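Local atomic coordinates of nonsense-mediated mRNA decay protein 2 (Saccharomyces cerevisiae, PDB entry 4LUN), a protein that takes part in nonsense-mediated decay of mRNAs that carry premature stop codons and interacts through its C-terminus with the UPF1 protein. Residues A[137-149]-A[199-211]. Numbering follows the deposited sequence.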
ATOM      1  N   ILE A 137       8.370   3.914   5.389  1.00 14.03           N
ATOM      2  CA  ILE A 137       7.395   2.829   5.541  1.00 15.04           C
ATOM      3  C   ILE A 137       5.993   3.409   5.666  1.00 15.91           C
ATOM      4  O   ILE A 137       5.041   2.900   5.071  1.00 16.12           O
ATOM      5  CB  ILE A 137       7.742   1.968   6.791  1.00 17.44           C
ATOM      6  CG1 ILE A 137       9.001   1.139   6.535  1.00 19.49           C
ATOM      7  CG2 ILE A 137       6.583   1.044   7.171  1.00 20.42           C
ATOM      8  CD1 ILE A 137       8.789  -0.022   5.573  1.00 22.46           C
ATOM      9  N   THR A 138       5.862   4.466   6.455  1.00 14.56           N
ATOM     10  CA  THR A 138       4.580   5.170   6.562  1.00 19.33           C
ATOM     11  C   THR A 138       4.080   5.639   5.200  1.00 18.67           C
ATOM     12  O   THR A 138       2.893   5.508   4.878  1.00 17.75           O
ATOM     13  CB  THR A 138       4.696   6.369   7.524  1.00 19.76           C
ATOM     14  OG1 THR A 138       4.902   5.874   8.851  1.00 23.62           O
ATOM     15  CG2 THR A 138       3.429   7.222   7.492  1.00 24.70           C
ATOM     16  N   ARG A 139       4.985   6.155   4.378  1.00 16.46           N
ATOM     17  CA  ARG A 139       4.601   6.633   3.058  1.00 17.43           C
ATOM     18  C   ARG A 139       4.145   5.473   2.169  1.00 18.04           C
ATOM     19  O   ARG A 139       3.116   5.561   1.501  1.00 17.83           O
ATOM     20  CB  ARG A 139       5.758   7.387   2.406  1.00 17.61           C
ATOM     21  CG  ARG A 139       5.418   7.879   1.021  1.00 25.02           C
ATOM     22  CD  ARG A 139       6.293   9.036   0.583  1.00 34.46           C
ATOM     23  NE  ARG A 139       5.725   9.682  -0.597  1.00 47.87           N
ATOM     24  CZ  ARG A 139       5.143  10.875  -0.593  1.00 39.10           C
ATOM     25  NH1 ARG A 139       5.061  11.584   0.530  1.00 43.43           N
ATOM     26  NH2 ARG A 139       4.656  11.369  -1.721  1.00 42.33           N
ATOM     27  N   VAL A 140       4.910   4.390   2.184  1.00 13.61           N
ATOM     28  CA  VAL A 140       4.586   3.197   1.388  1.00 14.21           C
ATOM     29  C   VAL A 140       3.216   2.647   1.750  1.00 16.27           C
ATOM     30  O   VAL A 140       2.449   2.258   0.863  1.00 16.55           O
ATOM     31  CB  VAL A 140       5.656   2.107   1.581  1.00 18.94           C
ATOM     32  CG1 VAL A 140       5.146   0.744   1.058  1.00 24.15           C
ATOM     33  CG2 VAL A 140       6.912   2.507   0.854  1.00 18.26           C
ATOM     34  N   LYS A 141       2.907   2.629   3.043  1.00 15.84           N
ATOM     35  CA  LYS A 141       1.639   2.088   3.517  1.00 13.97           C
ATOM     36  C   LYS A 141       0.495   2.945   3.024  1.00 13.27           C
ATOM     37  O   LYS A 141      -0.545   2.424   2.641  1.00 15.65           O
ATOM     38  CB  LYS A 141       1.610   1.989   5.055  1.00 14.14           C
ATOM     39  CG  LYS A 141       2.572   0.941   5.594  1.00 18.69           C
ATOM     40  CD  LYS A 141       2.368   0.668   7.085  1.00 24.26           C
ATOM     41  CE  LYS A 141       2.365   1.929   7.909  1.00 29.81           C
ATOM     42  NZ  LYS A 141       2.490   1.608   9.371  1.00 35.38           N
ATOM     43  N   GLY A 142       0.684   4.256   3.032  1.00 16.25           N
ATOM     44  CA  GLY A 142      -0.331   5.158   2.500  1.00 16.81           C
ATOM     45  C   GLY A 142      -0.538   4.961   1.011  1.00 15.11           C
ATOM     46  O   GLY A 142      -1.673   4.948   0.515  1.00 17.05           O
ATOM     47  N   ASN A 143       0.568   4.843   0.285  1.00 14.57           N
ATOM     48  CA  ASN A 143       0.501   4.592  -1.148  1.00 14.88           C
ATOM     49  C   ASN A 143      -0.162   3.256  -1.450  1.00 15.21           C
ATOM     50  O   ASN A 143      -0.951   3.145  -2.393  1.00 14.79           O
ATOM     51  CB  ASN A 143       1.901   4.642  -1.764  1.00 13.81           C
ATOM     52  CG  ASN A 143       2.502   6.041  -1.730  1.00 20.61           C
ATOM     53  OD1 ASN A 143       1.775   7.036  -1.651  1.00 25.98           O
ATOM     54  ND2 ASN A 143       3.823   6.121  -1.817  1.00 15.57           N
ATOM     55  N   LEU A 144       0.155   2.242  -0.653  1.00 14.37           N
ATOM     56  CA  LEU A 144      -0.468   0.934  -0.836  1.00 11.79           C
ATOM     57  C   LEU A 144      -1.960   1.011  -0.561  1.00 16.36           C
ATOM     58  O   LEU A 144      -2.761   0.391  -1.253  1.00 16.46           O
ATOM     59  CB  LEU A 144       0.189  -0.108   0.092  1.00 14.78           C
ATOM     60  CG  LEU A 144      -0.409  -1.519   0.137  1.00 12.66           C
ATOM     61  CD1 LEU A 144      -0.233  -2.222  -1.215  1.00 16.96           C
ATOM     62  CD2 LEU A 144       0.257  -2.313   1.249  1.00 14.49           C
ATOM     63  N   ARG A 145      -2.343   1.799   0.439  1.00 15.33           N
ATOM     64  CA  ARG A 145      -3.759   1.876   0.791  1.00 16.35           C
ATOM     65  C   ARG A 145      -4.542   2.505  -0.351  1.00 21.09           C
ATOM     66  O   ARG A 145      -5.590   1.992  -0.775  1.00 17.33           O
ATOM     67  CB  ARG A 145      -3.934   2.688   2.075  1.00 18.38           C
ATOM     68  CG  ARG A 145      -5.336   2.626   2.656  1.00 23.38           C
ATOM     69  CD  ARG A 145      -6.173   3.791   2.213  1.00 28.22           C
ATOM     70  NE  ARG A 145      -7.547   3.669   2.696  1.00 30.82           N
ATOM     71  CZ  ARG A 145      -7.980   4.199   3.834  1.00 35.69           C
ATOM     72  NH1 ARG A 145      -7.145   4.887   4.603  1.00 31.99           N
ATOM     73  NH2 ARG A 145      -9.246   4.044   4.198  1.00 38.30           N
ATOM     74  N   VAL A 146      -4.013   3.606  -0.867  1.00 16.03           N
ATOM     75  CA  VAL A 146      -4.668   4.332  -1.955  1.00 16.68           C
ATOM     76  C   VAL A 146      -4.730   3.479  -3.218  1.00 17.11           C
ATOM     77  O   VAL A 146      -5.752   3.452  -3.913  1.00 17.55           O
ATOM     78  CB  VAL A 146      -3.968   5.687  -2.215  1.00 19.12           C
ATOM     79  CG1 VAL A 146      -4.439   6.297  -3.531  1.00 21.64           C
ATOM     80  CG2 VAL A 146      -4.238   6.648  -1.045  1.00 21.19           C
ATOM     81  N   PHE A 147      -3.631   2.786  -3.512  1.00 13.96           N
ATOM     82  CA  PHE A 147      -3.605   1.883  -4.652  1.00 12.90           C
ATOM     83  C   PHE A 147      -4.722   0.866  -4.545  1.00 17.82           C
ATOM     84  O   PHE A 147      -5.436   0.611  -5.516  1.00 15.37           O
ATOM     85  CB  PHE A 147      -2.287   1.130  -4.767  1.00 14.37           C
ATOM     86  CG  PHE A 147      -2.316   0.080  -5.834  1.00 12.29           C
ATOM     87  CD1 PHE A 147      -1.968   0.401  -7.134  1.00 18.96           C
ATOM     88  CD2 PHE A 147      -2.718  -1.216  -5.545  1.00 15.44           C
ATOM     89  CE1 PHE A 147      -2.027  -0.555  -8.142  1.00 16.29           C
ATOM     90  CE2 PHE A 147      -2.778  -2.175  -6.547  1.00 21.17           C
ATOM     91  CZ  PHE A 147      -2.422  -1.835  -7.848  1.00 20.22           C
ATOM     92  N   THR A 148      -4.854   0.278  -3.361  1.00 15.69           N
ATOM     93  CA  THR A 148      -5.795  -0.814  -3.161  1.00 15.19           C
ATOM     94  C   THR A 148      -7.240  -0.335  -3.275  1.00 15.81           C
ATOM     95  O   THR A 148      -8.091  -1.042  -3.840  1.00 16.25           O
ATOM     96  CB  THR A 148      -5.531  -1.537  -1.832  1.00 13.85           C
ATOM     97  OG1 THR A 148      -4.173  -1.985  -1.826  1.00 15.55           O
ATOM     98  CG2 THR A 148      -6.417  -2.770  -1.715  1.00 12.76           C
ATOM     99  N   GLU A 149      -7.510   0.869  -2.784  1.00 14.04           N
ATOM    100  CA  GLU A 149      -8.858   1.417  -2.872  1.00 16.73           C
ATOM    101  C   GLU A 149      -9.226   1.638  -4.339  1.00 21.89           C
ATOM    102  O   GLU A 149     -10.382   1.417  -4.747  1.00 16.54           O
ATOM    103  CB  GLU A 149      -8.988   2.733  -2.098  1.00 21.82           C
ATOM    104  CG  GLU A 149      -8.696   2.663  -0.600  1.00 23.37           C
ATOM    105  CD  GLU A 149      -9.769   1.955   0.217  1.00 34.56           C
ATOM    106  OE1 GLU A 149     -10.732   1.401  -0.363  1.00 34.45           O
ATOM    107  OE2 GLU A 149      -9.636   1.951   1.461  1.00 33.82           O
ATOM    108  N   PHE A 199      10.669  -3.660  10.070  1.00 14.36           N
ATOM    109  CA  PHE A 199       9.780  -2.563   9.686  1.00 15.33           C
ATOM    110  C   PHE A 199       8.699  -2.987   8.678  1.00 17.36           C
ATOM    111  O   PHE A 199       7.573  -2.454   8.688  1.00 17.61           O
ATOM    112  CB  PHE A 199      10.582  -1.369   9.138  1.00 14.01           C
ATOM    113  CG  PHE A 199      11.538  -0.762  10.134  1.00 20.03           C
ATOM    114  CD1 PHE A 199      11.065   0.006  11.181  1.00 21.55           C
ATOM    115  CD2 PHE A 199      12.906  -0.946  10.009  1.00 19.75           C
ATOM    116  CE1 PHE A 199      11.941   0.575  12.096  1.00 23.75           C
ATOM    117  CE2 PHE A 199      13.793  -0.376  10.932  1.00 21.32           C
ATOM    118  CZ  PHE A 199      13.299   0.376  11.973  1.00 21.72           C
ATOM    119  N   THR A 200       9.008  -3.929   7.789  1.00 15.12           N
ATOM    120  CA  THR A 200       7.994  -4.287   6.794  1.00 14.82           C
ATOM    121  C   THR A 200       6.882  -5.140   7.378  1.00 16.53           C
ATOM    122  O   THR A 200       5.832  -5.285   6.751  1.00 16.04           O
ATOM    123  CB  THR A 200       8.560  -4.998   5.550  1.00 15.85           C
ATOM    124  OG1 THR A 200       8.991  -6.310   5.903  1.00 17.40           O
ATOM    125  CG2 THR A 200       9.716  -4.201   4.959  1.00 15.79           C
ATOM    126  N   THR A 201       7.091  -5.710   8.562  1.00 15.63           N
ATOM    127  CA  THR A 201       6.022  -6.499   9.181  1.00 12.43           C
ATOM    128  C   THR A 201       4.819  -5.595   9.453  1.00 14.25           C
ATOM    129  O   THR A 201       3.678  -6.062   9.455  1.00 15.68           O
ATOM    130  CB  THR A 201       6.451  -7.219  10.485  1.00 16.30           C
ATOM    131  OG1 THR A 201       6.856  -6.254  11.455  1.00 15.82           O
ATOM    132  CG2 THR A 201       7.577  -8.224  10.249  1.00 18.06           C
ATOM    133  N   THR A 202       5.060  -4.308   9.681  1.00 13.57           N
ATOM    134  CA  THR A 202       3.951  -3.380   9.900  1.00 15.27           C
ATOM    135  C   THR A 202       3.161  -3.038   8.630  1.00 17.32           C
ATOM    136  O   THR A 202       2.011  -2.597   8.706  1.00 17.57           O
ATOM    137  CB  THR A 202       4.387  -2.093  10.635  1.00 19.64           C
ATOM    138  OG1 THR A 202       5.091  -1.225   9.732  1.00 21.68           O
ATOM    139  CG2 THR A 202       5.274  -2.444  11.823  1.00 23.62           C
ATOM    140  N   ILE A 203       3.757  -3.233   7.456  1.00 16.32           N
ATOM    141  CA  ILE A 203       2.999  -3.092   6.210  1.00 14.78           C
ATOM    142  C   ILE A 203       1.989  -4.243   6.153  1.00 14.24           C
ATOM    143  O   ILE A 203       0.819  -4.070   5.786  1.00 15.88           O
ATOM    144  CB  ILE A 203       3.924  -3.178   4.975  1.00 15.10           C
ATOM    145  CG1 ILE A 203       4.944  -2.051   4.960  1.00 15.98           C
ATOM    146  CG2 ILE A 203       3.113  -3.127   3.687  1.00 16.24           C
ATOM    147  CD1 ILE A 203       6.028  -2.271   3.894  1.00 16.04           C
ATOM    148  N   ALA A 204       2.451  -5.429   6.536  1.00 13.49           N
ATOM    149  CA  ALA A 204       1.610  -6.619   6.463  1.00 16.12           C
ATOM    150  C   ALA A 204       0.427  -6.487   7.411  1.00 17.26           C
ATOM    151  O   ALA A 204      -0.705  -6.784   7.029  1.00 15.51           O
ATOM    152  CB  ALA A 204       2.412  -7.842   6.811  1.00 15.37           C
ATOM    153  N   THR A 205       0.689  -6.049   8.641  1.00 15.12           N
ATOM    154  CA  THR A 205      -0.392  -5.934   9.622  1.00 15.62           C
ATOM    155  C   THR A 205      -1.360  -4.811   9.275  1.00 17.63           C
ATOM    156  O   THR A 205      -2.572  -4.946   9.445  1.00 19.14           O
ATOM    157  CB  THR A 205       0.131  -5.774  11.070  1.00 17.00           C
ATOM    158  OG1 THR A 205       0.977  -4.623  11.158  1.00 16.89           O
ATOM    159  CG2 THR A 205       0.942  -6.972  11.443  1.00 17.58           C
ATOM    160  N   ALA A 206      -0.832  -3.701   8.778  1.00 15.15           N
ATOM    161  CA  ALA A 206      -1.693  -2.599   8.369  1.00 14.93           C
ATOM    162  C   ALA A 206      -2.587  -3.019   7.221  1.00 18.36           C
ATOM    163  O   ALA A 206      -3.737  -2.591   7.135  1.00 17.17           O
ATOM    164  CB  ALA A 206      -0.866  -1.378   7.968  1.00 18.12           C
ATOM    165  N   PHE A 207      -2.052  -3.843   6.323  1.00 16.57           N
ATOM    166  CA  PHE A 207      -2.810  -4.226   5.137  1.00 16.69           C
ATOM    167  C   PHE A 207      -3.951  -5.177   5.472  1.00 16.55           C
ATOM    168  O   PHE A 207      -5.073  -5.007   4.994  1.00 17.41           O
ATOM    169  CB  PHE A 207      -1.893  -4.838   4.069  1.00 17.46           C
ATOM    170  CG  PHE A 207      -2.563  -5.025   2.730  1.00 17.58           C
ATOM    171  CD1 PHE A 207      -2.773  -3.946   1.885  1.00 17.13           C
ATOM    172  CD2 PHE A 207      -2.975  -6.277   2.322  1.00 16.59           C
ATOM    173  CE1 PHE A 207      -3.388  -4.112   0.655  1.00 17.56           C
ATOM    174  CE2 PHE A 207      -3.590  -6.460   1.093  1.00 17.73           C
ATOM    175  CZ  PHE A 207      -3.800  -5.371   0.257  1.00 17.78           C
ATOM    176  N   ILE A 208      -3.687  -6.167   6.312  1.00 15.31           N
ATOM    177  CA  ILE A 208      -4.742  -7.121   6.649  1.00 18.11           C
ATOM    178  C   ILE A 208      -5.850  -6.462   7.466  1.00 20.08           C
ATOM    179  O   ILE A 208      -7.008  -6.842   7.340  1.00 21.12           O
ATOM    180  CB  ILE A 208      -4.215  -8.369   7.402  1.00 18.72           C
ATOM    181  CG1 ILE A 208      -3.676  -8.008   8.795  1.00 15.22           C
ATOM    182  CG2 ILE A 208      -3.171  -9.106   6.562  1.00 19.35           C
ATOM    183  CD1 ILE A 208      -3.086  -9.198   9.526  1.00 21.05           C
ATOM    184  N   LYS A 209      -5.503  -5.478   8.291  1.00 20.72           N
ATOM    185  CA  LYS A 209      -6.511  -4.819   9.125  1.00 19.63           C
ATOM    186  C   LYS A 209      -7.487  -4.017   8.283  1.00 21.15           C
ATOM    187  O   LYS A 209      -8.683  -3.981   8.567  1.00 24.54           O
ATOM    188  CB  LYS A 209      -5.853  -3.889  10.151  1.00 19.09           C
ATOM    189  CG  LYS A 209      -5.207  -4.588  11.332  1.00 27.34           C
ATOM    190  CD  LYS A 209      -4.358  -3.583  12.121  1.00 31.46           C
ATOM    191  CE  LYS A 209      -3.613  -4.247  13.260  1.00 41.08           C
ATOM    192  NZ  LYS A 209      -2.558  -3.348  13.816  1.00 41.55           N
ATOM    193  N   LYS A 210      -6.972  -3.350   7.255  1.00 19.69           N
ATOM    194  CA  LYS A 210      -7.788  -2.483   6.423  1.00 22.27           C
ATOM    195  C   LYS A 210      -8.505  -3.224   5.299  1.00 24.55           C
ATOM    196  O   LYS A 210      -9.559  -2.780   4.838  1.00 24.55           O
ATOM    197  CB  LYS A 210      -6.935  -1.342   5.855  1.00 23.77           C
ATOM    198  CG  LYS A 210      -7.741  -0.203   5.241  1.00 29.36           C
ATOM    199  CD  LYS A 210      -7.031   1.134   5.402  1.00 35.23           C
ATOM    200  CE  LYS A 210      -7.076   1.635   6.846  1.00 35.28           C
ATOM    201  NZ  LYS A 210      -8.473   1.962   7.270  1.00 39.75           N
ATOM    202  N   PHE A 211      -7.943  -4.347   4.855  1.00 19.94           N
ATOM    203  CA  PHE A 211      -8.508  -5.061   3.713  1.00 17.97           C
ATOM    204  C   PHE A 211      -8.798  -6.524   4.015  1.00 17.98           C
ATOM    205  O   PHE A 211      -8.537  -7.407   3.201  1.00 17.86           O
ATOM    206  CB  PHE A 211      -7.596  -4.902   2.490  1.00 17.16           C
ATOM    207  CG  PHE A 211      -7.382  -3.467   2.094  1.00 13.92           C
ATOM    208  CD1 PHE A 211      -8.383  -2.759   1.449  1.00 16.35           C
ATOM    209  CD2 PHE A 211      -6.198  -2.814   2.397  1.00 15.76           C
ATOM    210  CE1 PHE A 211      -8.195  -1.427   1.083  1.00 20.79           C
ATOM    211  CE2 PHE A 211      -6.000  -1.494   2.046  1.00 17.09           C
ATOM    212  CZ  PHE A 211      -6.998  -0.788   1.390  1.00 18.02           C
TER
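Ile203 fits as a knob into a hole on helix 130-152, formed by Ile137, Val140, Lys141 and Leu144. The contact joins two helices of the N-terminal MIF4G domain of Upf2, a HEAT-repeat-like, all-helical fold. Helix 201-210 runs at 31° to its partner, and no hydrogen bond links the two segments. The interface is therefore held by side-chain packing. Ile203 divides its branches: CD1 meets Ile137 CD1 at 3.9 Å, while CG2, anti to the backbone N, reaches Leu144 CD2. Ile137 also lays CG1 against Phe199 CB and CG2 against Thr202 OG1. That hydroxyl is already bound to Phe199 O, in the carbonyl plane. The aliphatic part of Lys141 lies across Thr202 and Ile203, with Lys141 CD 3.7 Å from Thr202 O. Leu144 CD2 continues the packing to Phe207 CD1.

At the other end, Phe211 closes the interface just past the last turn of helix 201-210. Thr148 CG2 sits over the centre of the Phe211 ring as a CH-pi contact, 3.6 Å from the centroid of that ring and 12° off the normal. The opposite face is covered near its rim by Lys210 CG. Lys210 CD in turn lies over the centre of the Arg145 guanidinium, 3.6 Å from Arg145 CZ. Glu149 and Asn87 offer that cation polar partners. With an alanine at Arg145, the Glu149 carboxylate would probably lose its salt-bridge partner and Lys210 CD the flat group it lies over. Helix 182-190 also packs against helix 130-152, through Val140 and Thr148. In the salt bridge, Arg145 NE points almost straight at the anti lone pair of Glu149 OE2, 3.0 Å away, with an N-H...O angle of 166°.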